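Local coordinates for protein monalysin (Pseudomonas entomophila, PDB 4MKO) that forms pores in host membranes as an aerolysin-like beta-barrel toxin, with cytolytic and hemolytic activity and a role in damage to the Drosophila intestine, at residues D40-K45 / N92-V97; A154-A159 / S172-Y177; I65-N70 / T130-P135; L75-T80 / F138-V143; S108-G113 / I182-R187. All coordinates share one frame; numbering follows the deposited sequence. Where two conformers were deposited one is given.

How the contacts relate
From the N terminus, the first segment is 40-45, at the end of strand 29-43. Contact 1 closes a loop from there to 92-97. Inside that loop begin contact 3 (65-70 with 130-135) and contact 4 (75-80 with 138-143). Both therefore cross contact 1, and they cross each other. Contact 5 opens at 108-113 and closes at 182-187, so it crosses contacts 3 and 4 and encloses contact 2, the short loop from 154-159 to 172-177. Contacts 1 and 2 touch at one end of the elongated chain, with contact 3 at the other. Together they join the inferred pore-forming region 67-135 and the 154-159 loop to the large mixed sheet.

Contact 1. Residues D40-K45 / N92-V97; sequences DIYIGK and NAKYSV
Y42 carries the largest share of this contact, followed by K94 and Y95. The segments run antiparallel, and 95-96 forms a short edge pairing with strand 29-43. Y42 and S96 are a hydrogen-bonded pair. Y42 N donates to S96 O at 2.9 Å, nearly along the C=O axis, and S96 N donates back to Y42 O in the carbonyl plane, on a lone pair. G44 N continues the ladder to K94 O at 2.9 Å with an N-H...O angle of 163°.

On the face of Y42 and S96, the tyrosine CG is anti to the backbone N (chi1 -171°). The K94 chain is extended and crosses the ring obliquely, with K94 CD 3.7 Å from Y42 CE1. S96 OG lies beside Y42 CB at 3.4 Å. On the face of I43 and Y95, a non-hydrogen-bonded pair, I43 lies alongside Y95. I41 crosses Y95 obliquely and brings I41 CG2 to 3.5 Å from Y95 CE1. The hydroxyl of Y95 is hydrogen-bonded to that of Y178, on strand 173-191. A water bridges the end of the ladder, donating to G44 O and accepting from K94 N.

The chemistry is thus divided by face. Main-chain bonds fix the register, a lysine chain lies against one tyrosine on the more exposed face, and isoleucines pack a second tyrosine onto the sheet.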
# COMPACT_ATOMS: atom_id res chain seq x y z
N ASP A 40 15.77 1.77 -9.65
CA ASP A 40 16.35 0.79 -8.74
C ASP A 40 15.55 0.51 -7.48
O ASP A 40 15.03 1.43 -6.84
CB ASP A 40 17.76 1.22 -8.31
CG ASP A 40 18.84 1.10 -9.36
OD1 ASP A 40 18.64 0.34 -10.35
OD2 ASP A 40 19.91 1.74 -9.19
N ILE A 41 15.54 -0.78 -7.09
CA ILE A 41 15.06 -1.27 -5.81
C ILE A 41 16.09 -2.32 -5.41
O ILE A 41 16.47 -3.16 -6.25
CB ILE A 41 13.61 -1.80 -5.78
CG1 ILE A 41 12.59 -0.68 -6.16
CG2 ILE A 41 13.28 -2.40 -4.40
CD1 ILE A 41 11.06 -0.99 -5.84
N TYR A 42 16.57 -2.24 -4.17
CA TYR A 42 17.55 -3.16 -3.64
C TYR A 42 16.82 -4.36 -3.04
O TYR A 42 16.05 -4.21 -2.11
CB TYR A 42 18.44 -2.47 -2.58
CG TYR A 42 19.62 -3.32 -2.14
CD1 TYR A 42 19.46 -4.31 -1.16
CD2 TYR A 42 20.89 -3.12 -2.66
CE1 TYR A 42 20.53 -5.10 -0.75
CE2 TYR A 42 21.97 -3.89 -2.24
CZ TYR A 42 21.79 -4.89 -1.30
OH TYR A 42 22.85 -5.65 -0.89
N ILE A 43 17.09 -5.56 -3.57
CA ILE A 43 16.49 -6.79 -3.09
C ILE A 43 17.61 -7.83 -3.00
O ILE A 43 18.24 -8.14 -4.02
CB ILE A 43 15.34 -7.33 -4.01
CG1 ILE A 43 14.26 -6.26 -4.30
CG2 ILE A 43 14.69 -8.59 -3.38
CD1 ILE A 43 13.33 -6.61 -5.49
N GLY A 44 17.79 -8.37 -1.81
CA GLY A 44 18.74 -9.44 -1.54
C GLY A 44 20.18 -8.98 -1.43
O GLY A 44 20.64 -8.63 -0.33
N LYS A 45 20.89 -8.97 -2.55
CA LYS A 45 22.31 -8.61 -2.58
C LYS A 45 22.64 -7.45 -3.52
O LYS A 45 23.80 -7.06 -3.57
CB LYS A 45 23.16 -9.86 -2.94
CG LYS A 45 23.13 -10.96 -1.89
CD LYS A 45 24.03 -12.13 -2.26
CE LYS A 45 23.26 -13.41 -2.46
NZ LYS A 45 24.14 -14.55 -2.81
N ASN A 92 11.66 -11.47 3.56
CA ASN A 92 12.70 -12.39 4.04
C ASN A 92 14.11 -11.93 3.69
O ASN A 92 15.07 -12.33 4.36
CB ASN A 92 12.44 -13.80 3.51
CG ASN A 92 11.06 -14.33 3.84
OD1 ASN A 92 10.62 -14.33 5.00
ND2 ASN A 92 10.36 -14.83 2.83
N ALA A 93 14.25 -11.11 2.66
CA ALA A 93 15.54 -10.61 2.17
C ALA A 93 15.78 -9.17 2.57
O ALA A 93 14.83 -8.45 2.92
CB ALA A 93 15.60 -10.75 0.66
N LYS A 94 17.04 -8.71 2.46
CA LYS A 94 17.40 -7.32 2.68
C LYS A 94 16.64 -6.53 1.59
O LYS A 94 16.59 -6.96 0.44
CB LYS A 94 18.93 -7.14 2.55
CG LYS A 94 19.46 -5.78 2.98
CD LYS A 94 20.98 -5.75 2.87
CE LYS A 94 21.53 -4.34 2.91
NZ LYS A 94 23.01 -4.33 2.74
N TYR A 95 15.96 -5.44 1.98
CA TYR A 95 15.12 -4.68 1.05
C TYR A 95 15.19 -3.19 1.35
O TYR A 95 14.99 -2.80 2.51
CB TYR A 95 13.65 -5.15 1.17
CG TYR A 95 12.71 -4.54 0.15
CD1 TYR A 95 12.58 -5.09 -1.13
CD2 TYR A 95 11.91 -3.44 0.47
CE1 TYR A 95 11.72 -4.52 -2.07
CE2 TYR A 95 11.05 -2.87 -0.47
CZ TYR A 95 10.96 -3.41 -1.74
OH TYR A 95 10.11 -2.84 -2.67
N SER A 96 15.41 -2.37 0.31
CA SER A 96 15.43 -0.91 0.45
C SER A 96 15.21 -0.22 -0.87
O SER A 96 15.53 -0.77 -1.93
CB SER A 96 16.73 -0.43 1.11
OG SER A 96 17.84 -0.67 0.27
N VAL A 97 14.65 1.00 -0.81
CA VAL A 97 14.42 1.81 -1.99
C VAL A 97 14.78 3.26 -1.67
O VAL A 97 14.50 3.74 -0.57
CB VAL A 97 13.00 1.66 -2.63
CG1 VAL A 97 11.90 2.15 -1.70
CG2 VAL A 97 12.92 2.35 -3.99
O HOH W 1 19.08 -10.65 1.67

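Contact 2. Residues A154-A159 / S172-Y177; sequences AGRQNA and SRVDLY
R156 lays its guanidinium over V174, whose CG2 sits 3.9 Å from the plane and over its centre. Here a loop after strand 136-151 packs on strand 173-191 of the large mixed sheet of this aerolysin-like fold. R156 and V174 cross at about a right angle, and R156 CG also meets V174 CG2 at 3.7 Å. The arginine chain is extended from CG to NE and so reaches the residue just before the strand.

G155 lies against V174, with G155 CA 3.7 Å from V174 CG1. Across the contact, G155 CA is nearest to L176 CA, at 4.5 Å. G155 N donates to V174 O at 3.0 Å, from above the carbonyl plane. Further along, L176 fills the curve of the loop. Its CB meets A154 CB at 3.9 Å, and its CD2 meets CB and O of N158. A154 also touches W48, on strand 46-67. D175 points away from the loop and is held by R173 side-on, NE to OD1 and NH2 to OD2.

Just before the strand begins, R156 NH1 and NH2 grip a single acceptor end-on, each 2.8 Å from S172 O, which lies in the guanidinium plane.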
# COMPACT_ATOMS: atom_id res chain seq x y z
N ALA A 154 15.43 -10.20 -11.23
CA ALA A 154 15.61 -10.57 -9.82
C ALA A 154 15.11 -11.95 -9.41
O ALA A 154 15.37 -12.39 -8.30
CB ALA A 154 14.97 -9.50 -8.93
N GLY A 155 14.34 -12.59 -10.28
CA GLY A 155 13.65 -13.85 -10.00
C GLY A 155 14.47 -15.11 -9.80
O GLY A 155 14.00 -16.04 -9.15
N ARG A 156 15.68 -15.17 -10.38
CA ARG A 156 16.53 -16.36 -10.21
C ARG A 156 17.11 -16.41 -8.80
O ARG A 156 17.13 -17.47 -8.19
CB ARG A 156 17.67 -16.40 -11.23
CG ARG A 156 17.25 -16.85 -12.61
CD ARG A 156 18.43 -17.44 -13.37
NE ARG A 156 17.99 -18.07 -14.61
CZ ARG A 156 17.93 -17.46 -15.79
NH1 ARG A 156 18.28 -16.18 -15.89
NH2 ARG A 156 17.52 -18.11 -16.87
N GLN A 157 17.54 -15.25 -8.28
CA GLN A 157 18.18 -15.11 -6.97
C GLN A 157 17.25 -14.78 -5.83
O GLN A 157 17.60 -15.05 -4.68
CB GLN A 157 19.30 -14.06 -7.05
CG GLN A 157 20.43 -14.47 -7.98
CD GLN A 157 21.48 -13.40 -8.09
OE1 GLN A 157 22.15 -13.05 -7.11
NE2 GLN A 157 21.67 -12.88 -9.29
N ASN A 158 16.09 -14.18 -6.12
CA ASN A 158 15.19 -13.74 -5.06
C ASN A 158 13.78 -14.32 -5.14
O ASN A 158 12.84 -13.65 -4.71
CB ASN A 158 15.15 -12.20 -5.03
CG ASN A 158 16.48 -11.61 -4.65
OD1 ASN A 158 16.93 -11.74 -3.51
ND2 ASN A 158 17.19 -11.07 -5.63
N ALA A 159 13.62 -15.59 -5.57
CA ALA A 159 12.31 -16.24 -5.64
C ALA A 159 11.64 -16.44 -4.27
O ALA A 159 10.42 -16.65 -4.21
CB ALA A 159 12.43 -17.58 -6.37
N SER A 172 15.57 -15.31 -21.71
CA SER A 172 16.44 -16.04 -20.78
C SER A 172 16.61 -15.37 -19.40
O SER A 172 17.35 -15.85 -18.54
CB SER A 172 17.78 -16.32 -21.44
OG SER A 172 17.58 -17.14 -22.58
N ARG A 173 15.84 -14.31 -19.18
CA ARG A 173 15.83 -13.53 -17.94
C ARG A 173 14.62 -13.99 -17.12
O ARG A 173 13.63 -14.45 -17.70
CB ARG A 173 15.68 -12.06 -18.36
CG ARG A 173 15.42 -11.04 -17.30
CD ARG A 173 15.27 -9.71 -17.98
NE ARG A 173 13.90 -9.22 -17.87
CZ ARG A 173 13.41 -8.21 -18.58
NH1 ARG A 173 14.17 -7.58 -19.47
NH2 ARG A 173 12.16 -7.81 -18.39
N VAL A 174 14.68 -13.83 -15.77
CA VAL A 174 13.57 -14.18 -14.85
C VAL A 174 13.21 -12.93 -14.01
O VAL A 174 14.02 -12.45 -13.21
CB VAL A 174 13.88 -15.40 -13.94
CG1 VAL A 174 12.68 -15.76 -13.06
CG2 VAL A 174 14.28 -16.62 -14.77
N ASP A 175 12.01 -12.41 -14.21
CA ASP A 175 11.50 -11.22 -13.51
C ASP A 175 10.82 -11.60 -12.21
O ASP A 175 10.31 -12.72 -12.09
CB ASP A 175 10.54 -10.44 -14.43
CG ASP A 175 11.23 -9.72 -15.57
OD1 ASP A 175 12.48 -9.77 -15.65
OD2 ASP A 175 10.53 -9.09 -16.38
N LEU A 176 10.82 -10.68 -11.22
CA LEU A 176 10.21 -10.93 -9.92
C LEU A 176 9.07 -9.94 -9.66
O LEU A 176 9.30 -8.73 -9.62
CB LEU A 176 11.27 -10.86 -8.80
CG LEU A 176 10.78 -11.18 -7.38
CD1 LEU A 176 10.33 -12.64 -7.24
CD2 LEU A 176 11.87 -10.89 -6.34
N TYR A 177 7.86 -10.47 -9.48
CA TYR A 177 6.67 -9.66 -9.24
C TYR A 177 6.28 -9.81 -7.79
O TYR A 177 6.19 -10.93 -7.29
CB TYR A 177 5.49 -10.13 -10.11
CG TYR A 177 5.63 -9.77 -11.57
CD1 TYR A 177 6.47 -10.49 -12.42
CD2 TYR A 177 4.91 -8.70 -12.12
CE1 TYR A 177 6.61 -10.14 -13.76
CE2 TYR A 177 5.03 -8.37 -13.47
CZ TYR A 177 5.88 -9.09 -14.28
OH TYR A 177 5.98 -8.78 -15.61

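Contact 3. Residues I65-N70 / T130-P135; sequences ISIPQN and TEMKGP
I67 has CG1 anti to the carbonyl carbon (chi1 -50°) and CD1 anti to CA, which sends it across to M132. M132 likewise holds CG anti to the carbonyl carbon, but its chain bends at chi3 (72°), turning CE back toward the isoleucines. The two side chains cross at about a right angle. I67 CD1 rests 3.7 Å from M132 CB, and I65 CG2 lies 4.2 Å from M132 CE.

Beyond them the backbones close in. I67 CG2 packs 3.5 Å from G134 N. The peptide before P135 is cis, and P135 CA comes 3.2 Å from I67 O in a CA-H...O contact. G134 CA makes a similar contact with P68 O, at 3.3 Å. Q69, bent at chi2, runs alongside the proline, with Q69 OE1 3.4 Å from P135 CG. A water joins the two segments by accepting from N70 N and donating to G134 O.

The contact brings together the two ends of the inferred pore-forming region, 67-135. Here strands 46-67 and 124-133 approach at 52°. I67 is paired with G136 and M132 with T73, so the site links the large mixed sheet to the two-stranded sheet of 72-81 and 124-133.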
# COMPACT_ATOMS: atom_id res chain seq x y z
N ILE A 65 -11.52 1.73 20.85
CA ILE A 65 -11.67 2.41 22.14
C ILE A 65 -13.15 2.65 22.44
O ILE A 65 -13.89 3.07 21.54
CB ILE A 65 -10.83 3.73 22.22
CG1 ILE A 65 -10.84 4.34 23.65
CG2 ILE A 65 -11.32 4.78 21.20
CD1 ILE A 65 -9.67 3.98 24.48
N SER A 66 -13.55 2.41 23.72
CA SER A 66 -14.91 2.68 24.18
C SER A 66 -14.83 3.82 25.17
O SER A 66 -13.96 3.81 26.03
CB SER A 66 -15.53 1.45 24.83
OG SER A 66 -15.76 0.46 23.84
N ILE A 67 -15.69 4.84 25.00
CA ILE A 67 -15.67 6.04 25.86
C ILE A 67 -17.04 6.22 26.51
O ILE A 67 -18.06 6.20 25.81
CB ILE A 67 -15.23 7.31 25.07
CG1 ILE A 67 -13.93 7.06 24.29
CG2 ILE A 67 -15.09 8.52 26.00
CD1 ILE A 67 -13.58 8.18 23.25
N PRO A 68 -17.09 6.41 27.85
CA PRO A 68 -18.39 6.56 28.51
C PRO A 68 -19.08 7.88 28.20
O PRO A 68 -18.45 8.84 27.73
CB PRO A 68 -18.07 6.48 30.01
CG PRO A 68 -16.64 6.14 30.13
CD PRO A 68 -15.97 6.44 28.82
N GLN A 69 -20.38 7.92 28.53
CA GLN A 69 -21.23 9.10 28.42
C GLN A 69 -20.60 10.20 29.29
O GLN A 69 -20.04 9.90 30.35
CB GLN A 69 -22.65 8.74 28.94
CG GLN A 69 -23.68 9.88 28.98
CD GLN A 69 -24.13 10.33 27.61
OE1 GLN A 69 -24.88 9.64 26.91
NE2 GLN A 69 -23.70 11.52 27.21
N ASN A 70 -20.66 11.47 28.82
CA ASN A 70 -20.17 12.66 29.53
C ASN A 70 -18.64 12.69 29.70
O ASN A 70 -18.14 13.45 30.52
CB ASN A 70 -20.89 12.82 30.88
CG ASN A 70 -22.39 12.89 30.75
OD1 ASN A 70 -22.92 13.49 29.82
ND2 ASN A 70 -23.10 12.28 31.69
N THR A 130 -6.38 12.66 18.96
CA THR A 130 -7.70 13.16 18.57
C THR A 130 -8.53 13.35 19.84
O THR A 130 -8.65 12.42 20.64
CB THR A 130 -8.40 12.23 17.55
OG1 THR A 130 -7.57 12.09 16.40
CG2 THR A 130 -9.76 12.78 17.10
N GLU A 131 -9.12 14.54 20.00
CA GLU A 131 -10.02 14.79 21.13
C GLU A 131 -11.32 14.10 20.76
O GLU A 131 -11.84 14.31 19.67
CB GLU A 131 -10.23 16.29 21.39
CG GLU A 131 -10.98 16.53 22.69
CD GLU A 131 -11.22 17.98 23.05
OE1 GLU A 131 -10.65 18.45 24.07
OE2 GLU A 131 -12.01 18.65 22.34
N MET A 132 -11.77 13.17 21.61
CA MET A 132 -12.97 12.39 21.34
C MET A 132 -13.90 12.44 22.55
O MET A 132 -13.44 12.61 23.68
CB MET A 132 -12.59 10.93 21.04
CG MET A 132 -11.77 10.75 19.77
SD MET A 132 -11.21 9.04 19.63
CE MET A 132 -12.76 8.23 19.25
N LYS A 133 -15.19 12.24 22.30
CA LYS A 133 -16.24 12.27 23.31
C LYS A 133 -17.10 11.01 23.23
O LYS A 133 -17.43 10.54 22.13
CB LYS A 133 -17.12 13.52 23.10
CG LYS A 133 -18.09 13.82 24.24
CD LYS A 133 -18.90 15.08 23.97
CE LYS A 133 -19.87 15.39 25.08
NZ LYS A 133 -20.49 16.73 24.93
N GLY A 134 -17.49 10.50 24.39
CA GLY A 134 -18.40 9.36 24.45
C GLY A 134 -19.84 9.85 24.39
O GLY A 134 -20.09 11.05 24.27
N PRO A 135 -20.83 8.94 24.45
CA PRO A 135 -20.70 7.48 24.57
C PRO A 135 -20.39 6.84 23.22
O PRO A 135 -20.72 7.40 22.17
CB PRO A 135 -22.08 7.06 25.10
CG PRO A 135 -23.03 8.06 24.49
CD PRO A 135 -22.25 9.35 24.38
O HOH W 2 -21.21 12.54 26.27

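Contact 4. Residues L75-T80 / F138-V143; sequences LSYQLT and FVIYQV
I140 points its tip at the face of the Y77 ring, and the two side chains cross at about a right angle. I140 CD1 lies 4.1 Å from the ring centroid and 24° off the normal, displaced toward the rim. This is a CH-pi contact over the face, with Y77 CD2 the nearest ring carbon. The tyrosine takes the crowded position for CG, between the backbone N and the carbonyl carbon (chi1 45°). The extended tip of I140 also meets L75 head-on, with L75 CD2 3.6 Å from I140 CD1. The same methyl serves both L75 and Y77. At the edge of the ring, in its plane, lies L79 CD2.

Q142 makes the polar half of the contact. Its chain is extended, with CG anti to the backbone N, and it crosses T80 obliquely. T80 N donates to Q142 OE1 at 3.0 Å, on a lone pair and almost straight. Q142 NE2 returns a bond to T80 O at 2.9 Å. The amide meets both main-chain polar atoms of T80, much as a neighbouring strand would. Q142 OE1 also lies 3.4 Å from L79 CB. A second bond from Q142 NE2, to Q184 O, fixes this buried amide.

The strands run nearly parallel, at 16°, but the segment axes come no nearer than 8.4 Å and they meet through side chains. Strand 72-81 pairs with 124-133, where the hydroxyl of Y77 bonds to that of T130. Strand 136-151 lies between 46-67 and 173-191 in the large mixed sheet. The contact packs the two-stranded sheet of the inferred pore-forming region onto the large one.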
# COMPACT_ATOMS: atom_id res chain seq x y z
N LEU A 75 -7.32 11.27 23.06
CA LEU A 75 -6.81 9.93 22.85
C LEU A 75 -5.49 9.95 22.09
O LEU A 75 -5.40 10.58 21.05
CB LEU A 75 -7.85 9.09 22.07
CG LEU A 75 -7.59 7.59 22.03
CD1 LEU A 75 -7.94 6.93 23.38
CD2 LEU A 75 -8.41 6.94 20.96
N SER A 76 -4.47 9.25 22.62
CA SER A 76 -3.16 9.09 21.99
C SER A 76 -3.09 7.67 21.42
O SER A 76 -3.46 6.71 22.11
CB SER A 76 -2.03 9.27 23.00
OG SER A 76 -1.79 10.64 23.28
N TYR A 77 -2.60 7.53 20.19
CA TYR A 77 -2.49 6.21 19.56
C TYR A 77 -1.30 6.23 18.64
O TYR A 77 -0.84 7.32 18.25
CB TYR A 77 -3.79 5.83 18.79
CG TYR A 77 -4.34 6.95 17.94
CD1 TYR A 77 -3.91 7.14 16.63
CD2 TYR A 77 -5.25 7.87 18.47
CE1 TYR A 77 -4.40 8.19 15.85
CE2 TYR A 77 -5.71 8.95 17.72
CZ TYR A 77 -5.29 9.10 16.41
OH TYR A 77 -5.77 10.17 15.68
N GLN A 78 -0.79 5.06 18.29
CA GLN A 78 0.38 4.96 17.45
C GLN A 78 0.05 4.77 15.99
O GLN A 78 -0.64 3.81 15.64
CB GLN A 78 1.31 3.83 17.93
CG GLN A 78 1.92 4.03 19.34
CD GLN A 78 2.70 5.31 19.45
OE1 GLN A 78 3.76 5.47 18.84
NE2 GLN A 78 2.15 6.27 20.18
N LEU A 79 0.55 5.66 15.15
CA LEU A 79 0.46 5.50 13.69
C LEU A 79 1.88 5.20 13.23
O LEU A 79 2.82 5.25 14.04
CB LEU A 79 -0.08 6.76 13.01
CG LEU A 79 -1.52 7.20 13.36
CD1 LEU A 79 -1.90 8.44 12.57
CD2 LEU A 79 -2.55 6.09 13.10
N THR A 80 2.06 4.86 11.95
CA THR A 80 3.40 4.61 11.43
C THR A 80 3.64 5.35 10.12
O THR A 80 2.68 5.74 9.43
CB THR A 80 3.68 3.10 11.25
OG1 THR A 80 2.81 2.57 10.24
CG2 THR A 80 3.54 2.30 12.56
N PHE A 138 -15.41 3.01 19.16
CA PHE A 138 -14.83 3.51 17.91
C PHE A 138 -13.59 2.72 17.52
O PHE A 138 -12.83 2.28 18.38
CB PHE A 138 -14.45 5.00 18.05
CG PHE A 138 -15.55 5.83 18.68
CD1 PHE A 138 -16.64 6.25 17.92
CD2 PHE A 138 -15.55 6.11 20.04
CE1 PHE A 138 -17.69 6.97 18.51
CE2 PHE A 138 -16.59 6.84 20.63
CZ PHE A 138 -17.66 7.27 19.85
N VAL A 139 -13.40 2.57 16.21
CA VAL A 139 -12.26 1.85 15.64
C VAL A 139 -11.47 2.85 14.83
O VAL A 139 -12.05 3.64 14.09
CB VAL A 139 -12.66 0.61 14.78
CG1 VAL A 139 -11.42 -0.23 14.46
CG2 VAL A 139 -13.72 -0.25 15.49
N ILE A 140 -10.16 2.83 15.01
CA ILE A 140 -9.22 3.69 14.31
C ILE A 140 -8.46 2.86 13.30
O ILE A 140 -7.96 1.78 13.64
CB ILE A 140 -8.25 4.36 15.31
CG1 ILE A 140 -9.06 5.11 16.41
CG2 ILE A 140 -7.27 5.29 14.57
CD1 ILE A 140 -8.21 5.70 17.54
N TYR A 141 -8.33 3.39 12.08
CA TYR A 141 -7.57 2.74 11.00
C TYR A 141 -6.61 3.74 10.39
O TYR A 141 -6.86 4.94 10.48
CB TYR A 141 -8.51 2.27 9.88
CG TYR A 141 -9.69 1.44 10.31
CD1 TYR A 141 -9.61 0.06 10.39
CD2 TYR A 141 -10.91 2.05 10.61
CE1 TYR A 141 -10.72 -0.71 10.77
CE2 TYR A 141 -12.02 1.29 11.00
CZ TYR A 141 -11.93 -0.09 11.04
OH TYR A 141 -13.04 -0.81 11.41
N GLN A 142 -5.54 3.26 9.73
CA GLN A 142 -4.62 4.13 8.99
C GLN A 142 -4.61 3.68 7.53
O GLN A 142 -4.62 2.47 7.25
CB GLN A 142 -3.19 4.08 9.55
CG GLN A 142 -2.26 5.12 8.90
CD GLN A 142 -0.90 5.26 9.54
OE1 GLN A 142 -0.52 4.52 10.47
NE2 GLN A 142 -0.14 6.22 9.07
N VAL A 143 -4.54 4.65 6.61
CA VAL A 143 -4.49 4.36 5.16
C VAL A 143 -3.16 3.75 4.80
O VAL A 143 -2.09 4.30 5.12
CB VAL A 143 -4.77 5.64 4.31
CG1 VAL A 143 -4.54 5.37 2.83
CG2 VAL A 143 -6.18 6.19 4.57

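Contact 5. Residues S108-G113 / I182-R187; sequences SEISTG and ITQRKR. With ACT (acetate ion), chain J.
The loop 108-113 meets strand 173-191 at a corner, where R185 is the centre of an inverse gamma turn and its N donates to T112 O at 2.7 Å, nearly along the C=O axis. Q184 CA makes a bent CA-H...O contact with the same oxygen, 3.4 Å from T112 O.

Three successive carbonyls of the loop, those of S111, T112 and G113, are taken up by the strand. Q184 has CG anti to the backbone N and an extended chain, which carries its amide to S111. Q184 NE2 donates to S111 O at 2.8 Å, almost straight at 172°, with the oxygen in the amide plane but the donor above the carbonyl plane. D13 accepts a second bond from the same nitrogen, and its other oxygen takes S111 N. R185 bends at chi3 (58°), so that NE rather than the guanidinium tip reaches the loop. R185 NE lies 2.7 Å from G113 O, which sits at the edge of the guanidinium, in its plane. G113 has positive phi.

T112 supplies the apolar part, its CG2 crossing the tip of I182 at 3.8 Å from I182 CD1. Its hydroxyl turns to S119. K186 NZ binds an acetate, probably from the crystallisation liquor, and forms a salt bridge with D17.

The loop follows helix 103-107, whose end is closed by a Schellman motif at E109. N105 of that helix touches I110, T112 and I182. Q184 pairs with V143 on strand 136-151, so the loop packs beside the large mixed sheet.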
# COMPACT_ATOMS: atom_id res chain seq x y z
N SER A 108 0.87 10.01 -9.83
CA SER A 108 -0.44 9.38 -9.57
C SER A 108 -1.36 10.28 -8.74
O SER A 108 -2.45 9.85 -8.35
CB SER A 108 -0.25 8.05 -8.85
OG SER A 108 0.53 7.16 -9.64
N GLU A 109 -0.91 11.53 -8.46
CA GLU A 109 -1.68 12.53 -7.69
C GLU A 109 -1.95 12.06 -6.25
O GLU A 109 -3.01 12.31 -5.68
CB GLU A 109 -2.97 12.94 -8.43
CG GLU A 109 -2.71 13.62 -9.77
CD GLU A 109 -3.88 13.63 -10.74
OE1 GLU A 109 -5.02 13.93 -10.30
OE2 GLU A 109 -3.66 13.35 -11.94
N ILE A 110 -0.96 11.37 -5.68
CA ILE A 110 -1.00 10.88 -4.31
C ILE A 110 0.16 11.52 -3.57
O ILE A 110 1.24 11.66 -4.13
CB ILE A 110 -0.92 9.33 -4.28
CG1 ILE A 110 -2.21 8.71 -4.83
CG2 ILE A 110 -0.56 8.78 -2.87
CD1 ILE A 110 -2.06 7.26 -5.26
N SER A 111 -0.07 11.91 -2.32
CA SER A 111 0.96 12.45 -1.45
C SER A 111 0.93 11.62 -0.17
O SER A 111 -0.15 11.39 0.38
CB SER A 111 0.69 13.93 -1.13
OG SER A 111 1.62 14.39 -0.16
N THR A 112 2.11 11.17 0.33
CA THR A 112 2.15 10.38 1.56
C THR A 112 1.86 11.23 2.79
O THR A 112 1.34 10.71 3.76
CB THR A 112 3.52 9.69 1.75
OG1 THR A 112 4.49 10.70 2.02
CG2 THR A 112 3.95 8.86 0.53
N GLY A 113 2.24 12.51 2.76
CA GLY A 113 2.07 13.38 3.91
C GLY A 113 3.24 13.29 4.87
O GLY A 113 3.26 13.96 5.91
N ILE A 182 3.27 1.01 2.04
CA ILE A 182 3.71 2.13 2.87
C ILE A 182 2.45 2.77 3.44
O ILE A 182 1.34 2.51 2.94
CB ILE A 182 4.59 3.16 2.08
CG1 ILE A 182 3.76 3.98 1.03
CG2 ILE A 182 5.83 2.49 1.42
CD1 ILE A 182 4.47 5.12 0.32
N THR A 183 2.59 3.60 4.47
CA THR A 183 1.42 4.30 5.00
C THR A 183 1.35 5.72 4.47
O THR A 183 2.35 6.28 4.03
CB THR A 183 1.46 4.38 6.53
OG1 THR A 183 2.78 4.76 6.92
CG2 THR A 183 1.00 3.10 7.21
N GLN A 184 0.15 6.29 4.57
CA GLN A 184 -0.14 7.70 4.27
C GLN A 184 -0.48 8.35 5.62
O GLN A 184 -0.99 7.68 6.51
CB GLN A 184 -1.36 7.80 3.33
CG GLN A 184 -1.60 9.20 2.77
CD GLN A 184 -2.72 9.21 1.77
OE1 GLN A 184 -3.80 8.63 1.99
NE2 GLN A 184 -2.52 9.90 0.68
N ARG A 185 -0.23 9.66 5.75
CA ARG A 185 -0.55 10.42 6.97
C ARG A 185 -2.06 10.73 6.99
O ARG A 185 -2.49 11.89 6.92
CB ARG A 185 0.30 11.70 7.05
CG ARG A 185 0.27 12.31 8.45
CD ARG A 185 1.38 13.30 8.72
NE ARG A 185 1.40 14.41 7.77
CZ ARG A 185 0.79 15.57 7.96
NH1 ARG A 185 0.08 15.79 9.06
NH2 ARG A 185 0.88 16.53 7.04
N LYS A 186 -2.86 9.65 7.07
CA LYS A 186 -4.31 9.70 7.05
C LYS A 186 -4.86 8.57 7.91
O LYS A 186 -4.44 7.41 7.77
CB LYS A 186 -4.78 9.57 5.60
CG LYS A 186 -6.19 9.99 5.33
CD LYS A 186 -6.46 10.13 3.84
CE LYS A 186 -5.83 11.37 3.23
NZ LYS A 186 -6.24 11.54 1.81
N ARG A 187 -5.78 8.90 8.80
CA ARG A 187 -6.41 7.93 9.67
C ARG A 187 -7.91 8.18 9.71
O ARG A 187 -8.35 9.32 9.61
CB ARG A 187 -5.78 7.95 11.08
CG ARG A 187 -6.09 9.21 11.91
CD ARG A 187 -7.33 9.06 12.77
NE ARG A 187 -7.65 10.31 13.47
CZ ARG A 187 -8.40 11.30 12.98
NH1 ARG A 187 -8.90 11.22 11.75
NH2 ARG A 187 -8.63 12.38 13.71
C ACT J . -4.05 14.59 0.77
O ACT J . -4.74 13.56 0.69
OXT ACT J . -3.10 14.90 0.00
CH3 ACT J . -4.41 15.56 1.91